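Local coordinates for protein ribose transcriptional regulator (Enterococcus faecium DO, PDB 4RK1) that binds ribose in the cleft of its sugar-binding domain and, as a LacI-family regulator, probably represses transcription by binding DNA, at residues G66-T71 with P89-D94; R27-I32 with T245-L250; A104-D109 with W261-L266; K8-L13 with Q36-I41. All blocks are in the same frame, centred on the assembly; numbering follows the deposited sequence. Where two conformers were deposited one is given.

Contact 1: residues G66-T71 with P89-D94. With RIB (alpha-D-ribofuranose), chain K.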
loop_
_atom_site.group_PDB
_atom_site.type_symbol
_atom_site.label_atom_id
_atom_site.label_comp_id
_atom_site.label_asym_id
_atom_site.label_seq_id
_atom_site.Cartn_x
_atom_site.Cartn_y
_atom_site.Cartn_z
ATOM N N GLY B 66 16.852 17.500 -3.255
ATOM C CA GLY B 66 16.113 17.458 -4.516
ATOM C C GLY B 66 14.783 16.795 -4.272
ATOM O O GLY B 66 14.606 16.152 -3.244
ATOM N N PHE B 67 13.849 16.969 -5.206
ATOM C CA PHE B 67 12.495 16.463 -5.056
ATOM C C PHE B 67 11.985 15.720 -6.276
ATOM O O PHE B 67 12.348 16.023 -7.400
ATOM C CB PHE B 67 11.527 17.604 -4.748
ATOM C CG PHE B 67 11.802 18.283 -3.450
ATOM C CD1 PHE B 67 12.806 19.242 -3.354
ATOM C CD2 PHE B 67 11.076 17.963 -2.318
ATOM C CE1 PHE B 67 13.071 19.873 -2.151
ATOM C CE2 PHE B 67 11.340 18.593 -1.111
ATOM C CZ PHE B 67 12.332 19.554 -1.032
ATOM N N ILE B 68 11.126 14.737 -6.028
ATOM C CA ILE B 68 10.400 14.053 -7.071
ATOM C C ILE B 68 8.934 14.234 -6.734
ATOM O O ILE B 68 8.479 13.806 -5.681
ATOM C CB ILE B 68 10.783 12.577 -7.128
ATOM C CG1 ILE B 68 12.290 12.452 -7.406
ATOM C CG2 ILE B 68 9.960 11.862 -8.187
ATOM C CD1 ILE B 68 12.840 11.052 -7.235
ATOM N N ILE B 69 8.209 14.876 -7.638
ATOM C CA ILE B 69 6.898 15.423 -7.358
ATOM C C ILE B 69 5.872 14.796 -8.286
ATOM O O ILE B 69 5.872 15.057 -9.496
ATOM C CB ILE B 69 6.902 16.959 -7.558
ATOM C CG1 ILE B 69 7.992 17.593 -6.682
ATOM C CG2 ILE B 69 5.530 17.541 -7.227
ATOM C CD1 ILE B 69 8.155 19.089 -6.864
ATOM N N ALA B 70 4.998 13.974 -7.707
ATOM C CA ALA B 70 3.986 13.244 -8.452
ATOM C C ALA B 70 2.575 13.776 -8.200
ATOM O O ALA B 70 1.614 13.272 -8.784
ATOM C CB ALA B 70 4.048 11.771 -8.089
ATOM N N THR B 71 2.457 14.792 -7.350
ATOM C CA THR B 71 1.155 15.348 -6.966
ATOM C C THR B 71 0.943 16.756 -7.544
ATOM O O THR B 71 1.869 17.561 -7.580
ATOM C CB THR B 71 0.998 15.393 -5.420
ATOM O OG1 THR B 71 -0.177 16.138 -5.062
ATOM C CG2 THR B 71 2.187 16.033 -4.754
ATOM N N PRO B 89 16.982 20.892 -7.355
ATOM C CA PRO B 89 16.412 20.381 -8.594
ATOM C C PRO B 89 15.247 19.437 -8.324
ATOM O O PRO B 89 15.135 18.888 -7.226
ATOM C CB PRO B 89 17.575 19.616 -9.226
ATOM C CG PRO B 89 18.422 19.209 -8.077
ATOM C CD PRO B 89 18.322 20.332 -7.096
ATOM N N PHE B 90 14.373 19.277 -9.308
ATOM C CA PHE B 90 13.220 18.409 -9.136
ATOM C C PHE B 90 12.759 17.751 -10.422
ATOM O O PHE B 90 13.052 18.222 -11.525
ATOM C CB PHE B 90 12.063 19.171 -8.478
ATOM C CG PHE B 90 11.521 20.293 -9.312
ATOM C CD1 PHE B 90 12.180 21.517 -9.366
ATOM C CD2 PHE B 90 10.360 20.132 -10.047
ATOM C CE1 PHE B 90 11.686 22.552 -10.140
ATOM C CE2 PHE B 90 9.858 21.167 -10.824
ATOM C CZ PHE B 90 10.533 22.374 -10.881
ATOM N N ILE B 91 12.041 16.643 -10.244
ATOM C CA ILE B 91 11.443 15.877 -11.312
ATOM C C ILE B 91 9.948 15.948 -11.124
ATOM O O ILE B 91 9.478 15.934 -9.992
ATOM C CB ILE B 91 11.833 14.385 -11.245
ATOM C CG1 ILE B 91 13.347 14.211 -11.135
ATOM C CG2 ILE B 91 11.290 13.643 -12.455
ATOM C CD1 ILE B 91 14.133 14.810 -12.277
ATOM N N VAL B 92 9.208 16.009 -12.228
ATOM C CA VAL B 92 7.747 15.978 -12.181
ATOM C C VAL B 92 7.255 14.747 -12.922
ATOM O O VAL B 92 7.864 14.294 -13.881
ATOM C CB VAL B 92 7.088 17.240 -12.791
ATOM C CG1 VAL B 92 7.497 18.481 -12.019
ATOM C CG2 VAL B 92 7.439 17.399 -14.263
ATOM N N LEU B 93 6.145 14.202 -12.461
ATOM C CA LEU B 93 5.551 13.069 -13.117
ATOM C C LEU B 93 4.107 12.935 -12.695
ATOM O O LEU B 93 3.623 13.665 -11.826
ATOM C CB LEU B 93 6.302 11.791 -12.761
ATOM C CG LEU B 93 6.326 11.322 -11.308
ATOM C CD1 LEU B 93 6.538 9.820 -11.257
ATOM C CD2 LEU B 93 7.413 12.004 -10.505
ATOM N N ASP B 94 3.438 11.984 -13.327
ATOM C CA ASP B 94 2.139 11.513 -12.887
ATOM C C ASP B 94 1.096 12.630 -12.850
ATOM O O ASP B 94 0.777 13.163 -13.913
ATOM C CB ASP B 94 2.260 10.752 -11.560
ATOM C CG ASP B 94 1.137 9.755 -11.380
ATOM O OD1 ASP B 94 1.009 8.851 -12.232
ATOM O OD2 ASP B 94 0.366 9.900 -10.422
HETATM O O5 RIB K . -3.574 4.276 -9.196
HETATM C C5 RIB K . -3.393 5.640 -8.794
HETATM C C4 RIB K . -3.464 6.456 -10.007
HETATM O O4 RIB K . -3.254 7.846 -9.703
HETATM C C3 RIB K . -2.349 5.833 -10.834
HETATM O O3 RIB K . -2.977 5.352 -12.007
HETATM C C2 RIB K . -1.355 6.962 -10.999
HETATM O O2 RIB K . -0.937 7.135 -12.343
HETATM C C1 RIB K . -1.996 8.187 -10.313
HETATM O O1 RIB K . -2.109 9.304 -11.174
#

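Contact 2: residues R27-I32 with T245-L250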
loop_
_atom_site.group_PDB
_atom_site.type_symbol
_atom_site.label_atom_id
_atom_site.label_comp_id
_atom_site.label_asym_id
_atom_site.label_seq_id
_atom_site.Cartn_x
_atom_site.Cartn_y
_atom_site.Cartn_z
ATOM N N ARG B 27 9.424 2.487 -4.085
ATOM C CA ARG B 27 10.422 1.404 -4.106
ATOM C C ARG B 27 11.363 1.509 -5.307
ATOM O O ARG B 27 12.556 1.245 -5.182
ATOM C CB ARG B 27 9.751 0.021 -4.094
ATOM C CG ARG B 27 9.588 -0.577 -2.702
ATOM C CD ARG B 27 9.152 -2.039 -2.752
ATOM N NE ARG B 27 10.087 -2.907 -3.478
ATOM C CZ ARG B 27 9.872 -3.452 -4.680
ATOM N NH1 ARG B 27 10.811 -4.219 -5.225
ATOM N NH2 ARG B 27 8.737 -3.249 -5.347
ATOM N N GLY B 28 10.835 1.883 -6.473
ATOM C CA GLY B 28 11.678 2.058 -7.657
ATOM C C GLY B 28 12.655 3.216 -7.496
ATOM O O GLY B 28 13.817 3.119 -7.875
ATOM N N ILE B 29 12.168 4.313 -6.924
ATOM C CA ILE B 29 13.009 5.469 -6.610
ATOM C C ILE B 29 14.127 5.075 -5.637
ATOM O O ILE B 29 15.303 5.314 -5.917
ATOM C CB ILE B 29 12.179 6.618 -6.017
ATOM C CG1 ILE B 29 11.263 7.212 -7.094
ATOM C CG2 ILE B 29 13.079 7.701 -5.436
ATOM C CD1 ILE B 29 10.137 8.067 -6.542
ATOM N N GLU B 30 13.747 4.440 -4.527
ATOM C CA GLU B 30 14.699 4.007 -3.493
ATOM C C GLU B 30 15.764 3.079 -4.052
ATOM O O GLU B 30 16.930 3.152 -3.661
ATOM C CB GLU B 30 13.977 3.280 -2.359
ATOM C CG GLU B 30 13.143 4.180 -1.475
ATOM C CD GLU B 30 12.281 3.395 -0.511
ATOM O OE1 GLU B 30 12.125 2.168 -0.704
ATOM O OE2 GLU B 30 11.759 4.007 0.438
ATOM N N ASP B 31 15.350 2.198 -4.960
ATOM C CA ASP B 31 16.245 1.246 -5.609
ATOM C C ASP B 31 17.447 1.933 -6.251
ATOM O O ASP B 31 18.561 1.427 -6.195
ATOM C CB ASP B 31 15.488 0.459 -6.678
ATOM C CG ASP B 31 16.360 -0.571 -7.380
ATOM O OD1 ASP B 31 16.712 -1.582 -6.748
ATOM O OD2 ASP B 31 16.674 -0.382 -8.566
ATOM N N ILE B 32 17.208 3.083 -6.868
ATOM C CA ILE B 32 18.262 3.835 -7.515
ATOM C C ILE B 32 19.014 4.722 -6.522
ATOM O O ILE B 32 20.242 4.760 -6.522
ATOM C CB ILE B 32 17.677 4.701 -8.655
ATOM C CG1 ILE B 32 17.026 3.813 -9.727
ATOM C CG2 ILE B 32 18.736 5.625 -9.241
ATOM C CD1 ILE B 32 17.925 2.753 -10.336
ATOM N N THR B 245 13.390 5.564 -13.134
ATOM C CA THR B 245 13.699 6.557 -14.156
ATOM C C THR B 245 13.675 7.952 -13.571
ATOM O O THR B 245 14.580 8.760 -13.823
ATOM C CB THR B 245 12.725 6.456 -15.349
ATOM O OG1 THR B 245 12.761 5.131 -15.874
ATOM C CG2 THR B 245 13.107 7.412 -16.441
ATOM N N SER B 246 12.666 8.227 -12.754
ATOM C CA SER B 246 12.585 9.520 -12.061
ATOM C C SER B 246 13.814 9.746 -11.174
ATOM O O SER B 246 14.396 10.837 -11.161
ATOM C CB SER B 246 11.261 9.645 -11.279
ATOM O OG SER B 246 11.294 8.920 -10.061
ATOM N N ALA B 247 14.266 8.703 -10.484
ATOM C CA ALA B 247 15.441 8.841 -9.625
ATOM C C ALA B 247 16.726 9.041 -10.441
ATOM O O ALA B 247 17.572 9.870 -10.073
ATOM C CB ALA B 247 15.581 7.629 -8.709
ATOM N N LYS B 248 16.884 8.276 -11.521
ATOM C CA LYS B 248 18.064 8.410 -12.393
ATOM C C LYS B 248 18.140 9.812 -13.019
ATOM O O LYS B 248 19.205 10.421 -13.052
ATOM C CB LYS B 248 18.068 7.356 -13.508
ATOM C CG LYS B 248 18.373 5.943 -13.047
ATOM C CD LYS B 248 18.221 4.953 -14.195
ATOM C CE LYS B 248 18.951 3.649 -13.913
ATOM N NZ LYS B 248 18.512 2.560 -14.829
ATOM N N LEU B 249 17.012 10.318 -13.508
ATOM C CA LEU B 249 16.969 11.679 -14.027
ATOM C C LEU B 249 17.431 12.688 -12.979
ATOM O O LEU B 249 18.181 13.616 -13.297
ATOM C CB LEU B 249 15.566 12.053 -14.477
ATOM C CG LEU B 249 15.108 11.519 -15.825
ATOM C CD1 LEU B 249 13.627 11.791 -15.982
ATOM C CD2 LEU B 249 15.886 12.157 -16.967
ATOM N N LEU B 250 16.985 12.518 -11.733
ATOM C CA LEU B 250 17.359 13.456 -10.669
ATOM C C LEU B 250 18.849 13.391 -10.361
ATOM O O LEU B 250 19.484 14.428 -10.235
ATOM C CB LEU B 250 16.544 13.242 -9.396
ATOM C CG LEU B 250 16.713 14.278 -8.279
ATOM C CD1 LEU B 250 16.532 15.704 -8.773
ATOM C CD2 LEU B 250 15.720 13.995 -7.167
#

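Contact 3: residues A104-D109 with W261-L266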
loop_
_atom_site.group_PDB
_atom_site.type_symbol
_atom_site.label_atom_id
_atom_site.label_comp_id
_atom_site.label_asym_id
_atom_site.label_seq_id
_atom_site.Cartn_x
_atom_site.Cartn_y
_atom_site.Cartn_z
ATOM N N ALA B 104 11.030 15.543 -16.523
ATOM C CA ALA B 104 9.765 14.859 -16.286
ATOM C C ALA B 104 9.840 13.435 -16.792
ATOM O O ALA B 104 10.601 13.136 -17.722
ATOM C CB ALA B 104 8.637 15.599 -16.977
ATOM N N VAL B 105 9.057 12.552 -16.164
ATOM C CA VAL B 105 8.838 11.197 -16.671
ATOM C C VAL B 105 7.343 10.962 -16.682
ATOM O O VAL B 105 6.669 11.220 -15.689
ATOM C CB VAL B 105 9.408 10.085 -15.773
ATOM C CG1 VAL B 105 9.490 8.784 -16.576
ATOM C CG2 VAL B 105 10.743 10.474 -15.201
ATOM N N ARG B 106 6.838 10.446 -17.793
ATOM C CA ARG B 106 5.420 10.203 -17.945
ATOM C C ARG B 106 5.192 8.861 -18.597
ATOM O O ARG B 106 6.087 8.307 -19.217
ATOM C CB ARG B 106 4.802 11.321 -18.780
ATOM C CG ARG B 106 5.174 12.685 -18.235
ATOM C CD ARG B 106 4.065 13.678 -18.358
ATOM N NE ARG B 106 4.449 14.966 -17.799
ATOM C CZ ARG B 106 4.102 15.435 -16.603
ATOM N NH1 ARG B 106 3.358 14.722 -15.765
ATOM N NH2 ARG B 106 4.512 16.644 -16.238
ATOM N N THR B 107 3.993 8.329 -18.434
ATOM C CA THR B 107 3.618 7.128 -19.140
ATOM C C THR B 107 2.530 7.511 -20.135
ATOM O O THR B 107 1.961 8.587 -20.037
ATOM C CB THR B 107 3.157 6.036 -18.179
ATOM O OG1 THR B 107 2.003 6.485 -17.463
ATOM C CG2 THR B 107 4.270 5.706 -17.192
ATOM N N ASP B 108 2.238 6.629 -21.080
ATOM C CA ASP B 108 1.340 6.967 -22.191
ATOM C C ASP B 108 -0.122 6.717 -21.831
ATOM O O ASP B 108 -0.719 5.711 -22.228
ATOM C CB ASP B 108 1.731 6.171 -23.449
ATOM C CG ASP B 108 1.221 6.816 -24.730
ATOM O OD1 ASP B 108 0.220 7.589 -24.700
ATOM O OD2 ASP B 108 1.831 6.537 -25.782
ATOM N N ASP B 109 -0.688 7.662 -21.091
ATOM C CA ASP B 109 -2.062 7.584 -20.615
ATOM C C ASP B 109 -3.102 7.500 -21.730
ATOM O O ASP B 109 -4.038 6.699 -21.643
ATOM C CB ASP B 109 -2.362 8.804 -19.738
ATOM C CG ASP B 109 -1.541 8.801 -18.460
ATOM O OD1 ASP B 109 -1.776 7.906 -17.633
ATOM O OD2 ASP B 109 -0.660 9.670 -18.301
ATOM N N TRP B 261 17.359 19.150 -20.749
ATOM C CA TRP B 261 16.103 18.971 -20.044
ATOM C C TRP B 261 15.293 17.899 -20.771
ATOM O O TRP B 261 15.104 17.958 -21.985
ATOM C CB TRP B 261 15.329 20.291 -19.984
ATOM C CG TRP B 261 16.137 21.333 -19.288
ATOM C CD1 TRP B 261 16.844 22.350 -19.868
ATOM C CD2 TRP B 261 16.373 21.434 -17.879
ATOM N NE1 TRP B 261 17.490 23.085 -18.904
ATOM C CE2 TRP B 261 17.225 22.542 -17.676
ATOM C CE3 TRP B 261 15.948 20.696 -16.770
ATOM C CZ2 TRP B 261 17.654 22.935 -16.407
ATOM C CZ3 TRP B 261 16.378 21.087 -15.504
ATOM C CH2 TRP B 261 17.221 22.196 -15.335
ATOM N N GLU B 262 14.836 16.903 -20.030
ATOM C CA GLU B 262 14.179 15.758 -20.638
ATOM C C GLU B 262 12.745 15.602 -20.186
ATOM O O GLU B 262 12.411 15.895 -19.046
ATOM C CB GLU B 262 14.955 14.505 -20.300
ATOM C CG GLU B 262 16.329 14.480 -20.930
ATOM C CD GLU B 262 17.004 13.152 -20.745
ATOM O OE1 GLU B 262 16.666 12.210 -21.490
ATOM O OE2 GLU B 262 17.867 13.055 -19.848
ATOM N N GLU B 263 11.901 15.151 -21.104
ATOM C CA GLU B 263 10.560 14.695 -20.776
ATOM C C GLU B 263 10.431 13.299 -21.346
ATOM O O GLU B 263 10.078 13.124 -22.511
ATOM C CB GLU B 263 9.483 15.631 -21.327
ATOM C CG GLU B 263 8.059 15.145 -21.030
ATOM C CD GLU B 263 7.104 16.258 -20.623
ATOM O OE1 GLU B 263 7.367 17.439 -20.942
ATOM O OE2 GLU B 263 6.082 15.949 -19.972
ATOM N N LYS B 264 10.757 12.307 -20.522
ATOM C CA LYS B 264 10.758 10.927 -20.966
ATOM C C LYS B 264 9.343 10.403 -20.936
ATOM O O LYS B 264 8.552 10.802 -20.092
ATOM C CB LYS B 264 11.677 10.072 -20.096
ATOM C CG LYS B 264 13.145 10.347 -20.370
ATOM C CD LYS B 264 14.063 9.205 -19.953
ATOM C CE LYS B 264 15.259 9.086 -20.891
ATOM N NZ LYS B 264 16.543 8.933 -20.157
ATOM N N ARG B 265 9.006 9.549 -21.891
ATOM C CA ARG B 265 7.693 8.919 -21.882
ATOM C C ARG B 265 7.870 7.421 -21.989
ATOM O O ARG B 265 8.548 6.944 -22.884
ATOM C CB ARG B 265 6.781 9.455 -22.994
ATOM C CG ARG B 265 5.324 9.029 -22.794
ATOM C CD ARG B 265 4.349 9.809 -23.661
ATOM N NE ARG B 265 4.164 11.189 -23.204
ATOM C CZ ARG B 265 3.272 11.598 -22.299
ATOM N NH1 ARG B 265 3.210 12.888 -21.987
ATOM N NH2 ARG B 265 2.440 10.746 -21.699
ATOM N N LEU B 266 7.274 6.688 -21.049
ATOM C CA LEU B 266 7.382 5.237 -21.013
ATOM C C LEU B 266 6.070 4.641 -21.504
ATOM O O LEU B 266 5.001 5.229 -21.298
ATOM C CB LEU B 266 7.689 4.752 -19.596
ATOM C CG LEU B 266 8.906 5.373 -18.910
ATOM C CD1 LEU B 266 8.993 4.880 -17.477
ATOM C CD2 LEU B 266 10.191 5.060 -19.657
HETATM O O HOH W 1 -0.299 11.769 -19.888
#

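Contact 4: residues K8-L13 with Q36-I41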
loop_
_atom_site.group_PDB
_atom_site.type_symbol
_atom_site.label_atom_id
_atom_site.label_comp_id
_atom_site.label_asym_id
_atom_site.label_seq_id
_atom_site.Cartn_x
_atom_site.Cartn_y
_atom_site.Cartn_z
ATOM N N LYS B 8 22.281 14.903 1.407
ATOM C CA LYS B 8 22.077 13.510 0.889
ATOM C C LYS B 8 20.627 12.979 1.012
ATOM O O LYS B 8 20.426 11.776 1.140
ATOM C CB LYS B 8 23.029 12.533 1.607
ATOM C CG LYS B 8 24.506 12.912 1.597
ATOM C CD LYS B 8 25.105 12.873 0.201
ATOM C CE LYS B 8 25.320 11.447 -0.286
ATOM N NZ LYS B 8 25.231 11.350 -1.767
ATOM N N THR B 9 19.629 13.860 0.956
ATOM C CA THR B 9 18.233 13.474 1.170
ATOM C C THR B 9 17.411 13.951 -0.016
ATOM O O THR B 9 17.564 15.098 -0.456
ATOM C CB THR B 9 17.647 14.089 2.465
ATOM O OG1 THR B 9 18.376 13.627 3.602
ATOM C CG2 THR B 9 16.186 13.686 2.650
ATOM N N ILE B 10 16.554 13.070 -0.529
ATOM C CA ILE B 10 15.653 13.387 -1.635
ATOM C C ILE B 10 14.237 13.205 -1.127
ATOM O O ILE B 10 13.936 12.175 -0.538
ATOM C CB ILE B 10 15.871 12.420 -2.827
ATOM C CG1 ILE B 10 17.312 12.491 -3.337
ATOM C CG2 ILE B 10 14.871 12.676 -3.951
ATOM C CD1 ILE B 10 17.752 13.854 -3.797
ATOM N N GLY B 11 13.379 14.191 -1.367
ATOM C CA GLY B 11 11.965 14.117 -1.005
ATOM C C GLY B 11 11.055 13.708 -2.146
ATOM O O GLY B 11 11.145 14.245 -3.242
ATOM N N VAL B 12 10.166 12.755 -1.876
ATOM C CA VAL B 12 9.204 12.269 -2.849
ATOM C C VAL B 12 7.814 12.690 -2.391
ATOM O O VAL B 12 7.398 12.351 -1.291
ATOM C CB VAL B 12 9.284 10.737 -2.973
ATOM C CG1 VAL B 12 8.338 10.234 -4.046
ATOM C CG2 VAL B 12 10.706 10.308 -3.276
ATOM N N LEU B 13 7.105 13.446 -3.222
ATOM C CA LEU B 13 5.785 13.923 -2.871
ATOM C C LEU B 13 4.745 13.192 -3.700
ATOM O O LEU B 13 4.751 13.277 -4.925
ATOM C CB LEU B 13 5.691 15.442 -3.071
ATOM C CG LEU B 13 6.246 16.300 -1.926
ATOM C CD1 LEU B 13 7.710 16.010 -1.656
ATOM C CD2 LEU B 13 6.041 17.778 -2.221
ATOM N N GLN B 36 23.444 5.351 -4.456
ATOM C CA GLN B 36 24.278 6.555 -4.363
ATOM C C GLN B 36 24.265 7.159 -2.960
ATOM O O GLN B 36 24.567 8.338 -2.781
ATOM C CB GLN B 36 23.811 7.596 -5.385
ATOM C CG GLN B 36 23.705 7.063 -6.807
ATOM C CD GLN B 36 25.008 6.481 -7.324
ATOM O OE1 GLN B 36 26.079 7.048 -7.113
ATOM N NE2 GLN B 36 24.922 5.345 -8.007
ATOM N N ASN B 37 23.901 6.345 -1.972
ATOM C CA ASN B 37 23.868 6.754 -0.567
ATOM C C ASN B 37 22.955 7.948 -0.291
ATOM O O ASN B 37 23.213 8.736 0.613
ATOM C CB ASN B 37 25.290 7.028 -0.054
ATOM C CG ASN B 37 26.181 5.804 -0.133
ATOM O OD1 ASN B 37 25.865 4.757 0.435
ATOM N ND2 ASN B 37 27.301 5.927 -0.839
ATOM N N PHE B 38 21.888 8.080 -1.070
ATOM C CA PHE B 38 20.855 9.057 -0.759
ATOM C C PHE B 38 19.807 8.419 0.138
ATOM O O PHE B 38 19.504 7.237 0.008
ATOM C CB PHE B 38 20.202 9.592 -2.035
ATOM C CG PHE B 38 20.998 10.664 -2.720
ATOM C CD1 PHE B 38 21.987 10.333 -3.631
ATOM C CD2 PHE B 38 20.750 12.007 -2.461
ATOM C CE1 PHE B 38 22.724 11.316 -4.270
ATOM C CE2 PHE B 38 21.484 12.995 -3.093
ATOM C CZ PHE B 38 22.471 12.647 -4.004
ATOM N N VAL B 39 19.272 9.214 1.055
ATOM C CA VAL B 39 18.127 8.834 1.863
ATOM C C VAL B 39 16.880 9.314 1.132
ATOM O O VAL B 39 16.809 10.470 0.723
ATOM C CB VAL B 39 18.204 9.495 3.266
ATOM C CG1 VAL B 39 16.939 9.240 4.077
ATOM C CG2 VAL B 39 19.432 8.992 4.016
ATOM N N THR B 40 15.908 8.425 0.964
ATOM C CA THR B 40 14.639 8.781 0.338
ATOM C C THR B 40 13.580 8.968 1.408
ATOM O O THR B 40 13.369 8.092 2.248
ATOM C CB THR B 40 14.175 7.691 -0.654
ATOM O OG1 THR B 40 15.265 7.319 -1.505
ATOM C CG2 THR B 40 13.012 8.187 -1.505
ATOM N N ILE B 41 12.924 10.118 1.382
ATOM C CA ILE B 41 11.811 10.385 2.283
ATOM C C ILE B 41 10.566 10.645 1.467
ATOM O O ILE B 41 10.643 11.174 0.355
ATOM C CB ILE B 41 12.070 11.562 3.251
ATOM C CG1 ILE B 41 12.170 12.906 2.519
ATOM C CG2 ILE B 41 13.327 11.304 4.076
ATOM C CD1 ILE B 41 12.378 14.077 3.450
#

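Contact 1: residues G66-T71 with P89-D94
Phe-67 and Phe-90 face each other in a pair of neighbouring parallel strands whose short axes run 4.6 Å apart at an angle of only 3°. Four backbone bonds join them, Phe-67 N to Pro-89 O, Ile-91 N to Phe-67 O, Ile-69 N to Ile-91 O (2.9 Å) and Leu-93 N to Ile-69 O, so that Phe-67 and Ile-69 use both N and O toward this neighbour. Their intervening residue, Ile-68, turns its N and O to strand 9-14. The pair is a worked example of the beta-alpha-beta unit, here strand 66-69, helix 76-84 and strand 90-93. On the face of Phe-67, Ile-69 and Phe-90, covered by Leu-83 of that helix, Ile-69 CD1 comes obliquely to Phe-90 CD2 at 4.0 Å, while the two phenylalanines meet at their CB atoms and their rings lead apart. The other face carries Ile-68 and Ile-91, packed against Leu-250 of helix 239-255. There Leu-93 holds CG between its backbone N and carbonyl carbon (chi1 63°), which brings CG over Ala-70 CB and CD2 to Ile-68 CG2 at 3.4 Å, a tight carbon pair. Next along the chain, Asp-94 rests its CB on Ala-70 CB at 4.0 Å and reaches the ribose with both carboxylate oxygens: OD1 accepts from sugar O2 at 2.6 Å and OD2 from sugar O1 at 2.7 Å. This fork of two acceptors on adjacent hydroxyls probably helps to orient the sugar, together with Asp-220, Arg-143 and other pocket residues, and the Ala-70 contact beneath Asp-94 CB probably helps to place it.

Contact 2: residues R27-I32 with T245-L250
Ala-247 CB is the point on which the two helices meet, lying 3.6 Å from Ile-32 CB and equally near the backbone oxygen of Ile-29. Around this methyl the larger side chains close in. Ile-29 sends CG2 to Ala-247 CB, while its CG1 passes 3.4 Å from Ser-246 OG. Ile-32 keeps CG2 anti to its backbone N (chi1 -62° for CG1), which lays that methyl against both Ala-247 CB and Lys-248 CG; its CD1 continues to Lys-248 CE at 3.8 Å. The extended lysine chain crosses Ile-32 at about a right angle, covering the isoleucine with its methylenes. A small residue at the closest point allows the axes to come within 8.0 Å, at a crossing angle of -39°. In the two-lobed sugar-binding fold of the LacI family, helices 20-33 and 239-255 lie side by side on one face of the lobe's sheet, and the contact lies in the seam between them. Ser-246 turns its hydroxyl back to Gly-243 O of its own helix, a hydrogen bond that settles the polar end of the group Ile-29 touches, and farther out Asp-31 OD2 is hydrogen-bonded to Gln-244 NE2, a polar tie between the same two helices. Beneath the seam, Ile-68 of strand 66-69 packs against Ile-29, Ser-246 and Leu-250 together. On the outer side of helix 20-33, Arg-27 packs on Thr-18 of the second subunit and Glu-30 on Asn-44 of that subunit.

Contact 3: residues A104-D109 with W261-L266
Arg-106 and Glu-263 form a salt bridge across two parallel strands, NE giving its hydrogen to OE2 at 2.9 Å. The carboxylate oxygen lies in the guanidinium plane, although the two flat groups are turned 45° from each other. Arg-106 NH2 is satisfied by Lys-96 O and Ser-98 OG. Backbone donors and acceptors pair regularly: Ala-104 N with Glu-262 O, Lys-264 N with Ala-104 O, Arg-106 N with Lys-264 O, and Leu-266 N with Arg-106 O at 2.7 Å. Asp-108 N adds a weak bond to Leu-266 O where the pairing ends. The pair lies at the edge of the N-terminal lobe's parallel sheet in this periplasmic-binding-protein fold; strand 263-271 also pairs antiparallel with 233-236, consistent with a strand passing between the lobes. Arg-265 extends with CG anti to its backbone N (chi1 -167°) and then turns about CG-CD, laying one guanidinium face over Arg-106 CB. Its NH2 stands 2.8 Å from Thr-107 O and weakly meets a water that donates to Asp-109 OD2 at 2.7 Å. On the face of Val-105 and Leu-266, where helix 239-255 covers Val-105, Val-105 CG1 touches Leu-266 CD1 at 4.0 Å. Asp-108, the N-cap of the following helix, accepts Arg-111 N at OD1. Asp-109 engages Arg-143, a ribose-pocket residue, through OD1 in a salt bridge, a second-shell tie that probably helps to position that arginine.

Contact 4: residues K8-L13 with Q36-I41
Lys-8 meets Phe-38 and Gln-36 at the start of the first strand of a beta-alpha-beta unit, strand 9-14, helix 20-33 and strand 39-44, whose strands pair in parallel. The lysine chain turns about its CB-CG and CG-CD bonds, which brings NZ over one face of the Phe-38 ring, displaced toward the rim. NZ lies 3.9 Å from the ring centroid, 23° off the normal, in a cation-pi contact, and also donates to Gln-36 O at 3.2 Å, nearly along the carbonyl axis. That carbonyl belongs to the turn closing helix 20-33, a Schellman motif with Asn-37 as its C-prime residue. Lys-8 O then takes Val-39 N at 2.8 Å, starting the strand pairing. Thr-9 lies alongside Val-39 and touches Ile-41 CD1 with CG2, while its OG1 is hydrogen-bonded to Glu-58 of the second subunit; this side of the pair faces the dimer partner. Ile-10 uses both backbone groups, N to Val-39 O and O to Ile-41 N, and its CG1 crosses obliquely to Phe-38 CD2 at 3.6 Å. Leu-33 of the connecting helix covers Ile-10 and Thr-40. Gly-11 CA is met at 3.7 Å by Ile-41 CG1, which sits between the backbone N and carbonyl carbon of its own residue (chi1 67°). Val-12 closes the pairing with its N on Ile-41 O, and its CG2 methyl rests 3.6 Å from Thr-40 CG2.

In the fold
All four contacts belong to the lobe built on strands 39-44 to 263-271, in its sheet or on the helices packed against it. The segments of contact 4 come first in the chain, then those of contact 1, then contact 3, whereas contact 2 reaches from an early helix to a late one and brackets contact 1. Across the sheet, contacts 4, 1 and 3 follow the order 39-44, 9-14, 66-69, 90-93, 103-107, 263-271, with contact 2 over one face. Contacts 2 and 4 have centres about 10 Å apart, those of contacts 3 and 4 about 21 Å. Contacts 2 and 4 border the second subunit, while contacts 1 and 3 carry the sheet to the ribose, joining dimer interface and sugar pocket within one lobe.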